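Local coordinates for protein isomaltodextranase (Arthrobacter globiformis, PDB 5AWO) that hydrolyses alpha-1,6-glucosidic linkages of dextran-like polysaccharides, releasing isomaltose units one after another from the non-reducing ends of the chains, at residues N57-N62 and D101-D106; L172-S177 and R223-L228; C297-W302 and L311-D316; T473-A478 and G495-G500. All blocks are in the same frame, centred on the assembly; numbering follows the deposited sequence.

Contact 1 (N57-N62 and D101-D106)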
loop_
_atom_site.group_PDB
_atom_site.type_symbol
_atom_site.label_atom_id
_atom_site.label_comp_id
_atom_site.label_asym_id
_atom_site.label_seq_id
_atom_site.Cartn_x
_atom_site.Cartn_y
_atom_site.Cartn_z
ATOM N N ASN A 57 -0.237 29.557 -10.979
ATOM C CA ASN A 57 -1.383 30.158 -10.292
ATOM C C ASN A 57 -2.505 29.168 -9.998
ATOM O O ASN A 57 -3.175 29.281 -8.957
ATOM C CB ASN A 57 -1.987 31.343 -11.041
ATOM C CG ASN A 57 -2.960 32.114 -10.157
ATOM O OD1 ASN A 57 -2.581 32.581 -9.088
ATOM N ND2 ASN A 57 -4.231 32.167 -10.547
ATOM N N GLU A 58 -2.689 28.193 -10.888
ATOM C CA GLU A 58 -3.687 27.137 -10.636
ATOM C C GLU A 58 -3.265 26.243 -9.483
ATOM O O GLU A 58 -4.084 25.866 -8.646
ATOM C CB GLU A 58 -3.924 26.344 -11.901
ATOM C CG GLU A 58 -4.780 27.133 -12.868
ATOM C CD GLU A 58 -6.159 27.380 -12.291
ATOM O OE1 GLU A 58 -6.985 26.471 -12.355
ATOM O OE2 GLU A 58 -6.402 28.452 -11.712
ATOM N N TRP A 59 -1.970 25.941 -9.399
ATOM C CA TRP A 59 -1.423 25.256 -8.238
ATOM C C TRP A 59 -1.696 26.029 -6.938
ATOM O O TRP A 59 -2.153 25.464 -5.947
ATOM C CB TRP A 59 0.068 25.046 -8.480
ATOM C CG TRP A 59 0.971 24.654 -7.354
ATOM C CD1 TRP A 59 1.891 25.459 -6.722
ATOM C CD2 TRP A 59 1.150 23.342 -6.782
ATOM N NE1 TRP A 59 2.590 24.745 -5.799
ATOM C CE2 TRP A 59 2.183 23.431 -5.827
ATOM C CE3 TRP A 59 0.547 22.099 -7.004
ATOM C CZ2 TRP A 59 2.589 22.339 -5.046
ATOM C CZ3 TRP A 59 0.974 21.014 -6.241
ATOM C CH2 TRP A 59 1.965 21.129 -5.287
ATOM N N LYS A 60 -1.435 27.347 -6.970
ATOM C CA LYS A 60 -1.658 28.177 -5.784
ATOM C C LYS A 60 -3.135 28.189 -5.366
ATOM O O LYS A 60 -3.445 28.007 -4.195
ATOM C CB LYS A 60 -1.179 29.617 -6.036
ATOM C CG LYS A 60 -1.266 30.514 -4.809
ATOM C CD LYS A 60 -0.875 31.944 -5.144
ATOM C CE LYS A 60 -0.893 32.840 -3.913
ATOM N NZ LYS A 60 -2.244 32.935 -3.291
ATOM N N VAL A 61 -4.026 28.399 -6.324
ATOM C CA VAL A 61 -5.448 28.513 -5.996
ATOM C C VAL A 61 -5.965 27.171 -5.455
ATOM O O VAL A 61 -6.707 27.129 -4.477
ATOM C CB VAL A 61 -6.267 29.067 -7.176
ATOM C CG1 VAL A 61 -7.746 29.114 -6.849
ATOM C CG2 VAL A 61 -5.818 30.497 -7.502
ATOM N N ASN A 62 -5.520 26.068 -6.043
ATOM C CA ASN A 62 -5.869 24.762 -5.460
ATOM C C ASN A 62 -5.352 24.573 -4.049
ATOM O O ASN A 62 -6.079 24.099 -3.169
ATOM C CB ASN A 62 -5.383 23.610 -6.345
ATOM C CG ASN A 62 -6.272 23.390 -7.555
ATOM O OD1 ASN A 62 -5.928 23.710 -8.704
ATOM N ND2 ASN A 62 -7.453 22.886 -7.295
ATOM N N ASP A 101 9.310 25.192 -15.961
ATOM C CA ASP A 101 10.122 26.385 -16.264
ATOM C C ASP A 101 9.324 27.704 -16.221
ATOM O O ASP A 101 9.938 28.764 -16.094
ATOM C CB ASP A 101 10.817 26.244 -17.628
ATOM C CG ASP A 101 11.934 25.216 -17.631
ATOM O OD1 ASP A 101 12.314 24.705 -16.549
ATOM O OD2 ASP A 101 12.404 24.908 -18.746
ATOM N N SER A 102 7.984 27.648 -16.353
ATOM C CA SER A 102 7.127 28.852 -16.253
ATOM C C SER A 102 6.945 29.358 -14.832
ATOM O O SER A 102 6.479 30.491 -14.616
ATOM C CB SER A 102 5.738 28.610 -16.872
ATOM O OG SER A 102 4.984 27.685 -16.098
ATOM N N TRP A 103 7.259 28.523 -13.849
ATOM C CA TRP A 103 7.025 28.832 -12.444
ATOM C C TRP A 103 8.035 29.898 -12.009
ATOM O O TRP A 103 9.207 29.834 -12.385
ATOM C CB TRP A 103 7.141 27.570 -11.585
ATOM C CG TRP A 103 5.913 26.689 -11.663
ATOM C CD1 TRP A 103 5.075 26.544 -12.716
ATOM C CD2 TRP A 103 5.395 25.889 -10.609
ATOM N NE1 TRP A 103 4.031 25.705 -12.378
ATOM C CE2 TRP A 103 4.211 25.282 -11.089
ATOM C CE3 TRP A 103 5.797 25.625 -9.299
ATOM C CZ2 TRP A 103 3.454 24.412 -10.299
ATOM C CZ3 TRP A 103 5.032 24.769 -8.517
ATOM C CH2 TRP A 103 3.877 24.162 -9.036
ATOM N N GLN A 104 7.562 30.859 -11.225
ATOM C CA GLN A 104 8.410 31.912 -10.667
ATOM C C GLN A 104 9.075 31.514 -9.365
ATOM O O GLN A 104 10.027 32.178 -8.920
ATOM C CB GLN A 104 7.567 33.171 -10.459
ATOM C CG GLN A 104 7.042 33.756 -11.759
ATOM C CD GLN A 104 6.197 35.006 -11.536
ATOM O OE1 GLN A 104 5.123 34.945 -10.933
ATOM N NE2 GLN A 104 6.677 36.145 -12.027
ATOM N N HIS A 105 8.592 30.448 -8.725
ATOM C CA HIS A 105 9.100 30.044 -7.435
ATOM C C HIS A 105 9.563 28.608 -7.487
ATOM O O HIS A 105 8.990 27.815 -8.238
ATOM C CB HIS A 105 8.026 30.192 -6.373
ATOM C CG HIS A 105 7.406 31.551 -6.322
ATOM N ND1 HIS A 105 8.038 32.625 -5.734
ATOM C CD2 HIS A 105 6.214 32.012 -6.772
ATOM C CE1 HIS A 105 7.270 33.694 -5.839
ATOM N NE2 HIS A 105 6.156 33.350 -6.458
ATOM N N ASP A 106 10.559 28.284 -6.665
ATOM C CA ASP A 106 11.173 26.974 -6.604
ATOM C C ASP A 106 10.461 26.043 -5.605
ATOM O O ASP A 106 9.461 26.419 -4.967
ATOM C CB ASP A 106 12.711 27.074 -6.366
ATOM C CG ASP A 106 13.094 27.598 -4.992
ATOM O OD1 ASP A 106 12.239 27.741 -4.096
ATOM O OD2 ASP A 106 14.313 27.835 -4.802
#
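Trp-103 drives the outer corner of its six-membered ring onto one face of the Trp-59 indole, and these two side chains alone carry the contact. The atom in front is CH2 of Trp-103, which comes within 3.3 Å of Trp-59 CD1, while CG of Trp-59 lies 3.4 Å from the same CH2. Beside it, Trp-103 CZ3 reaches Trp-59 NE1 at 3.7 Å, and on the other flank Trp-103 CZ2 sits 3.9 Å from Trp-59 CB. The planes are inclined by 40°, neither a stack nor an edge-to-face pair. Trp-59 reaches this position because its CG is anti to the backbone N (chi1 166°), which carries the indole off the flank of helix 56-68 toward the loop; the indole also packs on Trp-41 of barrel strand 39-42 and on Ile-43.

The packing slackens at once beyond the two rings. Asn-57, Ser-102 and Gln-104 are exposed, and Lys-60 turns along its own helix to Asp-64 and across to Tyr-113. Just before 57-62, the carboxylate of Glu-56, at the start of the same helix, accepts from the backbone N atoms of Gln-104 and His-105. A leucine in place of Trp-59 would probably leave the Trp-103 corner without a flat surface beneath it and open a gap beside Trp-41. Between 57-62 and 101-106 themselves there is no hydrogen bond, only van der Waals contact between buried indoles; the polar hold of loop on helix comes from Glu-56 beside them.

Contact 2 (L172-S177 and R223-L228)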
loop_
_atom_site.group_PDB
_atom_site.type_symbol
_atom_site.label_atom_id
_atom_site.label_comp_id
_atom_site.label_asym_id
_atom_site.label_seq_id
_atom_site.Cartn_x
_atom_site.Cartn_y
_atom_site.Cartn_z
ATOM N N LEU A 172 18.815 7.211 -16.853
ATOM C CA LEU A 172 20.135 7.028 -16.261
ATOM C C LEU A 172 20.707 5.678 -16.575
ATOM O O LEU A 172 19.999 4.699 -16.557
ATOM C CB LEU A 172 20.003 7.183 -14.740
ATOM C CG LEU A 172 21.237 6.820 -13.900
ATOM C CD1 LEU A 172 22.293 7.857 -14.159
ATOM C CD2 LEU A 172 20.870 6.748 -12.429
ATOM N N ASP A 173 22.011 5.630 -16.862
ATOM C CA ASP A 173 22.741 4.375 -16.949
ATOM C C ASP A 173 23.358 4.057 -15.595
ATOM O O ASP A 173 24.378 4.637 -15.200
ATOM C CB ASP A 173 23.822 4.443 -18.017
ATOM C CG ASP A 173 24.572 3.135 -18.159
ATOM O OD1 ASP A 173 24.323 2.159 -17.426
ATOM O OD2 ASP A 173 25.448 3.109 -19.047
ATOM N N VAL A 174 22.729 3.144 -14.865
ATOM C CA VAL A 174 23.166 2.803 -13.506
ATOM C C VAL A 174 24.532 2.116 -13.438
ATOM O O VAL A 174 25.081 1.950 -12.337
ATOM C CB VAL A 174 22.109 1.986 -12.709
ATOM C CG1 VAL A 174 20.797 2.743 -12.631
ATOM C CG2 VAL A 174 21.908 0.597 -13.298
ATOM N N THR A 175 25.077 1.719 -14.582
ATOM C CA THR A 175 26.431 1.137 -14.619
ATOM C C THR A 175 27.520 2.217 -14.704
ATOM O O THR A 175 28.710 1.888 -14.609
ATOM C CB THR A 175 26.583 0.138 -15.796
ATOM O OG1 THR A 175 26.660 0.839 -17.043
ATOM C CG2 THR A 175 25.449 -0.874 -15.821
ATOM N N LYS A 176 27.154 3.481 -14.888
ATOM C CA LYS A 176 28.152 4.557 -14.995
ATOM C C LYS A 176 28.658 5.004 -13.640
ATOM O O LYS A 176 27.904 5.064 -12.652
ATOM C CB LYS A 176 27.543 5.779 -15.678
ATOM C CG LYS A 176 27.237 5.569 -17.147
ATOM C CD LYS A 176 28.492 5.673 -17.999
ATOM C CE LYS A 176 28.163 5.786 -19.490
ATOM N NZ LYS A 176 27.681 4.502 -20.061
ATOM N N SER A 177 29.931 5.381 -13.564
ATOM C CA SER A 177 30.437 5.942 -12.315
ATOM C C SER A 177 29.637 7.185 -11.961
ATOM O O SER A 177 29.320 7.998 -12.827
ATOM C CB SER A 177 31.918 6.306 -12.445
ATOM O OG SER A 177 32.479 6.544 -11.180
ATOM N N ARG A 223 16.665 -6.453 -15.505
ATOM C CA ARG A 223 16.173 -6.786 -14.184
ATOM C C ARG A 223 17.151 -6.419 -13.074
ATOM O O ARG A 223 16.767 -5.875 -12.040
ATOM C CB ARG A 223 15.868 -8.289 -14.140
ATOM C CG ARG A 223 15.275 -8.768 -12.842
ATOM C CD ARG A 223 13.928 -8.141 -12.618
ATOM N NE ARG A 223 13.330 -8.664 -11.394
ATOM C CZ ARG A 223 12.229 -8.187 -10.827
ATOM N NH1 ARG A 223 11.597 -7.162 -11.379
ATOM N NH2 ARG A 223 11.761 -8.749 -9.720
ATOM N N ALA A 224 18.432 -6.716 -13.268
ATOM C CA ALA A 224 19.396 -6.452 -12.217
ATOM C C ALA A 224 19.520 -4.948 -11.981
ATOM O O ALA A 224 19.590 -4.490 -10.844
ATOM C CB ALA A 224 20.759 -7.070 -12.570
ATOM N N ASN A 225 19.504 -4.177 -13.060
ATOM C CA ASN A 225 19.607 -2.727 -12.952
ATOM C C ASN A 225 18.386 -2.119 -12.261
ATOM O O ASN A 225 18.513 -1.209 -11.460
ATOM C CB ASN A 225 19.804 -2.100 -14.322
ATOM C CG ASN A 225 21.206 -2.300 -14.854
ATOM O OD1 ASN A 225 22.129 -2.597 -14.094
ATOM N ND2 ASN A 225 21.363 -2.145 -16.145
ATOM N N TYR A 226 17.212 -2.647 -12.567
ATOM C CA TYR A 226 15.977 -2.228 -11.896
ATOM C C TYR A 226 16.021 -2.507 -10.406
ATOM O O TYR A 226 15.705 -1.636 -9.582
ATOM C CB TYR A 226 14.813 -2.985 -12.533
ATOM C CG TYR A 226 13.434 -2.659 -11.991
ATOM C CD1 TYR A 226 12.880 -1.405 -12.167
ATOM C CD2 TYR A 226 12.685 -3.615 -11.345
ATOM C CE1 TYR A 226 11.619 -1.114 -11.697
ATOM C CE2 TYR A 226 11.405 -3.342 -10.887
ATOM C CZ TYR A 226 10.875 -2.097 -11.069
ATOM O OH TYR A 226 9.591 -1.798 -10.626
ATOM N N GLU A 227 16.426 -3.719 -10.039
ATOM C CA GLU A 227 16.595 -4.050 -8.627
ATOM C C GLU A 227 17.613 -3.169 -7.915
ATOM O O GLU A 227 17.417 -2.735 -6.787
ATOM C CB GLU A 227 16.951 -5.526 -8.482
ATOM C CG GLU A 227 15.746 -6.379 -8.852
ATOM C CD GLU A 227 15.996 -7.861 -8.800
ATOM O OE1 GLU A 227 17.155 -8.289 -8.967
ATOM O OE2 GLU A 227 14.999 -8.583 -8.596
ATOM N N LEU A 228 18.725 -2.907 -8.592
ATOM C CA LEU A 228 19.752 -2.059 -8.021
ATOM C C LEU A 228 19.235 -0.627 -7.801
ATOM O O LEU A 228 19.388 -0.051 -6.719
ATOM C CB LEU A 228 20.951 -2.047 -8.969
ATOM C CG LEU A 228 22.145 -1.211 -8.532
ATOM C CD1 LEU A 228 22.706 -1.775 -7.243
ATOM C CD2 LEU A 228 23.198 -1.224 -9.628
#
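Val-174 and Asn-225 meet because of their first torsions: chi1 of -57° in Val-174 puts CG2 between the backbone N and the carbonyl carbon, facing the helix, and chi1 of -75° in Asn-225 sets CG beside its own backbone N, facing the loop. The valine methyl then lands on the amide. Val-174 CG2 lies 3.3 Å from Asn-225 OD1 and 3.4 Å from Asn-225 CG, touching the carbonyl end more closely than the nitrogen. ND2 of Asn-225 is engaged elsewhere, giving its hydrogen bond back to the carbonyl O of His-221, which probably helps hold the amide in this rotation. At the margins, Thr-175 CG2 stands 4.1 Å from Asn-225 OD1, and Leu-228 CD2 adds a loose apolar touch to Val-174 CG2, 4.3 Å away.

The loop is shaped from within. Residues 173-176 form a type I beta turn, and Asp-173 makes an Asx turn in which OD1 accepts from Thr-175 N at 3.0 Å and from Thr-175 OG1 at 2.7 Å, both from the same face of the carboxylate. The other oxygen, OD2, is bridged by Lys-176 NZ at 2.8 Å. Tyr-206 of helix 203-208 packs against both Val-174 and Asn-225. The contact thus sets the lead-in to helix 179-192 beside the first turns of helix 223-237. Its chemistry is methyl against amide: no hydrogen bond crosses between the segments, and van der Waals contact joins the two; the amide nitrogen is spent on His-221 and the Asp-173 carboxylate on its own turn.

Contact 3 (C297-W302 and L311-D316)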
loop_
_atom_site.group_PDB
_atom_site.type_symbol
_atom_site.label_atom_id
_atom_site.label_comp_id
_atom_site.label_asym_id
_atom_site.label_seq_id
_atom_site.Cartn_x
_atom_site.Cartn_y
_atom_site.Cartn_z
ATOM N N CYS A 297 -10.420 -5.182 -9.191
ATOM C CA CYS A 297 -9.652 -6.391 -9.466
ATOM C C CYS A 297 -8.211 -6.248 -8.982
ATOM O O CYS A 297 -7.636 -7.221 -8.473
ATOM C CB CYS A 297 -9.634 -6.711 -10.947
ATOM S SG CYS A 297 -11.248 -7.253 -11.587
ATOM N N GLY A 298 -7.595 -5.083 -9.154
ATOM C CA GLY A 298 -6.218 -4.929 -8.730
ATOM C C GLY A 298 -6.018 -4.990 -7.223
ATOM O O GLY A 298 -5.049 -5.600 -6.729
ATOM N N PHE A 299 -6.879 -4.331 -6.454
ATOM C CA PHE A 299 -6.795 -4.421 -5.009
ATOM C C PHE A 299 -7.001 -5.875 -4.603
ATOM O O PHE A 299 -6.267 -6.401 -3.745
ATOM C CB PHE A 299 -7.875 -3.579 -4.327
ATOM C CG PHE A 299 -7.598 -2.085 -4.259
ATOM C CD1 PHE A 299 -6.372 -1.569 -3.842
ATOM C CD2 PHE A 299 -8.621 -1.182 -4.542
ATOM C CE1 PHE A 299 -6.174 -0.203 -3.712
ATOM C CE2 PHE A 299 -8.423 0.176 -4.425
ATOM C CZ PHE A 299 -7.198 0.667 -4.004
ATOM N N THR A 300 -8.022 -6.527 -5.176
ATOM C CA THR A 300 -8.306 -7.928 -4.831
ATOM C C THR A 300 -7.110 -8.829 -5.166
ATOM O O THR A 300 -6.680 -9.667 -4.363
ATOM C CB THR A 300 -9.571 -8.396 -5.532
ATOM O OG1 THR A 300 -10.680 -7.600 -5.090
ATOM C CG2 THR A 300 -9.876 -9.858 -5.254
ATOM N N GLY A 301 -6.566 -8.643 -6.350
ATOM C CA GLY A 301 -5.479 -9.478 -6.879
ATOM C C GLY A 301 -4.134 -9.325 -6.215
ATOM O O GLY A 301 -3.372 -10.295 -6.174
ATOM N N TRP A 302 -3.850 -8.133 -5.673
ATOM C CA TRP A 302 -2.576 -7.867 -5.002
ATOM C C TRP A 302 -2.731 -7.893 -3.488
ATOM O O TRP A 302 -1.754 -7.645 -2.779
ATOM C CB TRP A 302 -1.994 -6.524 -5.493
ATOM C CG TRP A 302 -1.306 -6.659 -6.808
ATOM C CD1 TRP A 302 -1.648 -6.103 -8.001
ATOM C CD2 TRP A 302 -0.114 -7.423 -7.048
ATOM N NE1 TRP A 302 -0.744 -6.461 -8.960
ATOM C CE2 TRP A 302 0.211 -7.277 -8.401
ATOM C CE3 TRP A 302 0.722 -8.209 -6.228
ATOM C CZ2 TRP A 302 1.310 -7.915 -8.978
ATOM C CZ3 TRP A 302 1.810 -8.806 -6.782
ATOM C CH2 TRP A 302 2.112 -8.669 -8.144
ATOM N N LEU A 311 3.147 -4.125 1.540
ATOM C CA LEU A 311 2.910 -2.982 0.670
ATOM C C LEU A 311 1.547 -2.344 0.969
ATOM O O LEU A 311 0.576 -3.033 1.340
ATOM C CB LEU A 311 2.944 -3.403 -0.788
ATOM C CG LEU A 311 4.339 -3.578 -1.385
ATOM C CD1 LEU A 311 4.257 -4.336 -2.683
ATOM C CD2 LEU A 311 5.009 -2.225 -1.565
ATOM N N ILE A 312 1.489 -1.040 0.797
ATOM C CA ILE A 312 0.217 -0.327 0.666
ATOM C C ILE A 312 -0.205 -0.334 -0.807
ATOM O O ILE A 312 0.576 0.024 -1.691
ATOM C CB ILE A 312 0.319 1.104 1.225
ATOM C CG1 ILE A 312 0.486 1.076 2.745
ATOM C CG2 ILE A 312 -0.923 1.925 0.870
ATOM C CD1 ILE A 312 1.001 2.329 3.363
ATOM N N LEU A 313 -1.408 -0.821 -1.084
ATOM C CA LEU A 313 -1.924 -0.845 -2.453
ATOM C C LEU A 313 -2.547 0.491 -2.830
ATOM O O LEU A 313 -3.317 1.063 -2.076
ATOM C CB LEU A 313 -2.920 -1.995 -2.614
ATOM C CG LEU A 313 -2.452 -3.367 -2.148
ATOM C CD1 LEU A 313 -3.485 -4.433 -2.475
ATOM C CD2 LEU A 313 -1.096 -3.758 -2.725
ATOM N N ASP A 314 -2.171 0.972 -4.008
ATOM C CA ASP A 314 -2.507 2.305 -4.476
ATOM C C ASP A 314 -3.506 2.221 -5.610
ATOM O O ASP A 314 -3.162 1.774 -6.687
ATOM C CB ASP A 314 -1.199 2.995 -4.897
ATOM C CG ASP A 314 -1.373 4.384 -5.507
ATOM O OD1 ASP A 314 -2.476 4.937 -5.522
ATOM O OD2 ASP A 314 -0.332 4.922 -5.981
ATOM N N GLY A 315 -4.739 2.666 -5.344
ATOM C CA GLY A 315 -5.789 2.712 -6.353
ATOM C C GLY A 315 -5.859 3.985 -7.155
ATOM O O GLY A 315 -6.847 4.225 -7.838
ATOM N N ASP A 316 -4.809 4.801 -7.096
ATOM C CA ASP A 316 -4.648 5.998 -7.921
ATOM C C ASP A 316 -5.502 7.149 -7.425
ATOM O O ASP A 316 -5.558 7.367 -6.202
ATOM C CB ASP A 316 -4.775 5.715 -9.430
ATOM C CG ASP A 316 -3.972 6.693 -10.267
ATOM O OD1 ASP A 316 -2.815 6.979 -9.891
ATOM O OD2 ASP A 316 -4.483 7.110 -11.349
#
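Asp-314 OD1 accepts from Asp-316 N at 2.8 Å, an Asx turn that bends the chain just where Phe-299 presses on it. The N-H comes from above the carboxylate plane, 43° out of it, and OD2 of Asp-314 is left for Arg-199, which also bridges to Asp-316. Behind this turn the phenyl ring of Phe-299 lies along the backbone. Its CE1 is 3.5 Å from Leu-313 O, with that oxygen at the ring edge, near the ring plane. CZ of Phe-299 comes to 3.4 Å from Gly-315 CA, an approach that the missing side chain of Gly-315 makes possible.

Helix 295-302 lies in sequence between strands 263-265 and 312-314, parallel neighbours in the eight-stranded sheet of the TIM barrel; this is a beta-alpha-beta crossover, and the helix runs back at 157° to strand 312-314. Leu-313 is the strand residue whose side chain points toward the helix: its CB meets Phe-299 CD1 at 3.7 Å, and its CD1 tucks in 3.6 Å from the carbonyl O of Phe-299 and 3.7 Å from Trp-302 O. Reducing Phe-299 to an alanine would probably open a gap against Gly-315 and Leu-313 and leave the turn at Asp-314 with less backing. Leu-335, Met-336 and Ala-339 of helix 326-339 also pack on the Phe-299 ring, while Trp-302 sends its indole away to meet Trp-292 edge-to-face.

Contact 4 (T473-A478 and G495-G500)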
loop_
_atom_site.group_PDB
_atom_site.type_symbol
_atom_site.label_atom_id
_atom_site.label_comp_id
_atom_site.label_asym_id
_atom_site.label_seq_id
_atom_site.Cartn_x
_atom_site.Cartn_y
_atom_site.Cartn_z
ATOM N N THR A 473 -10.290 -10.078 26.120
ATOM C CA THR A 473 -9.893 -11.050 25.097
ATOM C C THR A 473 -10.158 -10.507 23.688
ATOM O O THR A 473 -11.304 -10.273 23.318
ATOM C CB THR A 473 -10.624 -12.385 25.263
ATOM O OG1 THR A 473 -10.246 -12.984 26.511
ATOM C CG2 THR A 473 -10.273 -13.347 24.138
ATOM N N THR A 474 -9.088 -10.358 22.919
ATOM C CA THR A 474 -9.173 -9.860 21.540
ATOM C C THR A 474 -8.631 -10.923 20.585
ATOM O O THR A 474 -7.450 -11.286 20.682
ATOM C CB THR A 474 -8.347 -8.587 21.382
ATOM O OG1 THR A 474 -8.658 -7.665 22.437
ATOM C CG2 THR A 474 -8.629 -7.925 20.028
ATOM N N ARG A 475 -9.476 -11.386 19.657
ATOM C CA ARG A 475 -9.062 -12.349 18.633
ATOM C C ARG A 475 -8.704 -11.652 17.299
ATOM O O ARG A 475 -9.500 -10.875 16.773
ATOM C CB ARG A 475 -10.142 -13.396 18.366
ATOM C CG ARG A 475 -9.769 -14.428 17.311
ATOM C CD ARG A 475 -10.824 -15.445 17.032
ATOM N NE ARG A 475 -11.070 -16.304 18.203
ATOM C CZ ARG A 475 -11.941 -17.309 18.226
ATOM N NH1 ARG A 475 -12.695 -17.621 17.171
ATOM N NH2 ARG A 475 -12.087 -18.013 19.359
ATOM N N TYR A 476 -7.549 -12.027 16.760
ATOM C CA TYR A 476 -7.042 -11.596 15.449
ATOM C C TYR A 476 -6.926 -12.794 14.516
ATOM O O TYR A 476 -5.979 -13.570 14.618
ATOM C CB TYR A 476 -5.681 -10.941 15.605
ATOM C CG TYR A 476 -5.695 -9.762 16.518
ATOM C CD1 TYR A 476 -5.628 -9.927 17.898
ATOM C CD2 TYR A 476 -5.828 -8.460 16.022
ATOM C CE1 TYR A 476 -5.639 -8.834 18.744
ATOM C CE2 TYR A 476 -5.838 -7.361 16.858
ATOM C CZ TYR A 476 -5.767 -7.544 18.229
ATOM O OH TYR A 476 -5.775 -6.429 19.040
ATOM N N PRO A 477 -7.875 -12.955 13.572
ATOM C CA PRO A 477 -7.798 -14.015 12.584
ATOM C C PRO A 477 -6.613 -13.874 11.626
ATOM O O PRO A 477 -6.369 -12.796 11.090
ATOM C CB PRO A 477 -9.113 -13.873 11.817
ATOM C CG PRO A 477 -10.034 -13.243 12.809
ATOM C CD PRO A 477 -9.171 -12.247 13.477
ATOM N N ALA A 478 -5.862 -14.948 11.416
ATOM C CA ALA A 478 -4.655 -14.867 10.592
ATOM C C ALA A 478 -4.989 -14.631 9.123
ATOM O O ALA A 478 -4.195 -14.004 8.403
ATOM C CB ALA A 478 -3.824 -16.145 10.743
ATOM N N GLY A 495 -11.978 -27.618 10.323
ATOM C CA GLY A 495 -11.894 -27.328 11.766
ATOM C C GLY A 495 -11.409 -25.936 12.117
ATOM O O GLY A 495 -11.421 -25.518 13.278
ATOM N N TYR A 496 -10.946 -25.206 11.107
ATOM C CA TYR A 496 -10.591 -23.803 11.297
ATOM C C TYR A 496 -11.839 -22.975 11.644
ATOM O O TYR A 496 -12.929 -23.284 11.193
ATOM C CB TYR A 496 -9.925 -23.245 10.032
ATOM C CG TYR A 496 -10.718 -23.461 8.772
ATOM C CD1 TYR A 496 -11.733 -22.593 8.402
ATOM C CD2 TYR A 496 -10.471 -24.547 7.949
ATOM C CE1 TYR A 496 -12.446 -22.781 7.249
ATOM C CE2 TYR A 496 -11.202 -24.776 6.810
ATOM C CZ TYR A 496 -12.200 -23.878 6.451
ATOM O OH TYR A 496 -12.908 -24.103 5.312
ATOM N N ASP A 497 -11.642 -21.961 12.475
ATOM C CA ASP A 497 -12.597 -20.869 12.694
ATOM C C ASP A 497 -12.526 -19.902 11.508
ATOM O O ASP A 497 -11.446 -19.612 11.006
ATOM C CB ASP A 497 -12.267 -20.131 13.994
ATOM C CG ASP A 497 -12.446 -21.022 15.249
ATOM O OD1 ASP A 497 -13.408 -21.813 15.271
ATOM O OD2 ASP A 497 -11.627 -20.887 16.179
ATOM N N GLY A 498 -13.672 -19.421 11.050
ATOM C CA GLY A 498 -13.702 -18.476 9.935
ATOM C C GLY A 498 -13.631 -19.110 8.553
ATOM O O GLY A 498 -14.086 -20.225 8.359
ATOM N N ASN A 499 -13.073 -18.368 7.598
ATOM C CA ASN A 499 -13.064 -18.758 6.179
ATOM C C ASN A 499 -11.839 -19.621 5.817
ATOM O O ASN A 499 -11.794 -20.176 4.731
ATOM C CB ASN A 499 -13.109 -17.503 5.253
ATOM C CG ASN A 499 -11.881 -16.635 5.356
ATOM O OD1 ASN A 499 -11.387 -16.372 6.420
ATOM N ND2 ASN A 499 -11.425 -16.076 4.197
ATOM N N GLY A 500 -10.870 -19.707 6.733
ATOM C CA GLY A 500 -9.636 -20.447 6.480
ATOM C C GLY A 500 -8.563 -20.138 7.504
ATOM O O GLY A 500 -8.852 -19.750 8.647
#
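The guanidinium of Arg-475 and the carboxylate of Asp-497 lie nearly parallel, their planes only 10° apart, but they are displaced so that neither covers the other squarely. Asp-497 OD2 stands 3.6 Å from Arg-475 NH1, well out of the guanidinium plane, and no N-H points at it. This is a salt bridge of charges alone. A further flat group belongs to the loop itself: the Tyr-496 ring has Gly-500 CA over one face and Gly-498 C in plane at its edge, so the loop curls round its own tyrosine.

Arg-475 leaves its strand with CG anti to the backbone N (chi1 -180°) and then bends at chi3, which swings the guanidinium across the end of Asp-497. Both charged groups have firmer partners elsewhere. NE of Arg-475 forms a salt bridge with Glu-607 and its NH1 gives a hydrogen bond to Gly-429 O, while Asp-497 OD2 accepts from Trp-605 NE1. The arginine thus has two carboxylates near it, which probably stabilise its charge, and Asp-497 adds mainly a longer-range pull.

Glu-607 and Trp-605 lie on strand 601-609, antiparallel to strand 473-477, and Gly-429 lies in the neighbouring C-terminal beta-sandwich region. The long surface bridge spans from strand 473-477 to the loop before strand 501-505 in a carbohydrate-binding module of the CBM35 type, a beta-sandwich of antiparallel strands.

Overall arrangement
Contacts 1, 2 and 3 belong to the TIM-barrel part of the chain, while contact 4 lies in the carbohydrate-binding module. Contact 3 is the central one, its centre about 7 Å from the centre of the chain, and nearest to catalysis: the Asp-314 side chain is about 9 Å from those of Asp-201, the probable nucleophile, and Asp-262, the probable proton donor. Contacts 1 and 2 lie farther out on the barrel, their centres about 34 Å apart and respectively about 32 and about 27 Å from that of contact 3. The centre of contact 4 is about 24 Å from that of contact 3 and about 52 Å from that of contact 1, across the chain's centre. None of the four touches another.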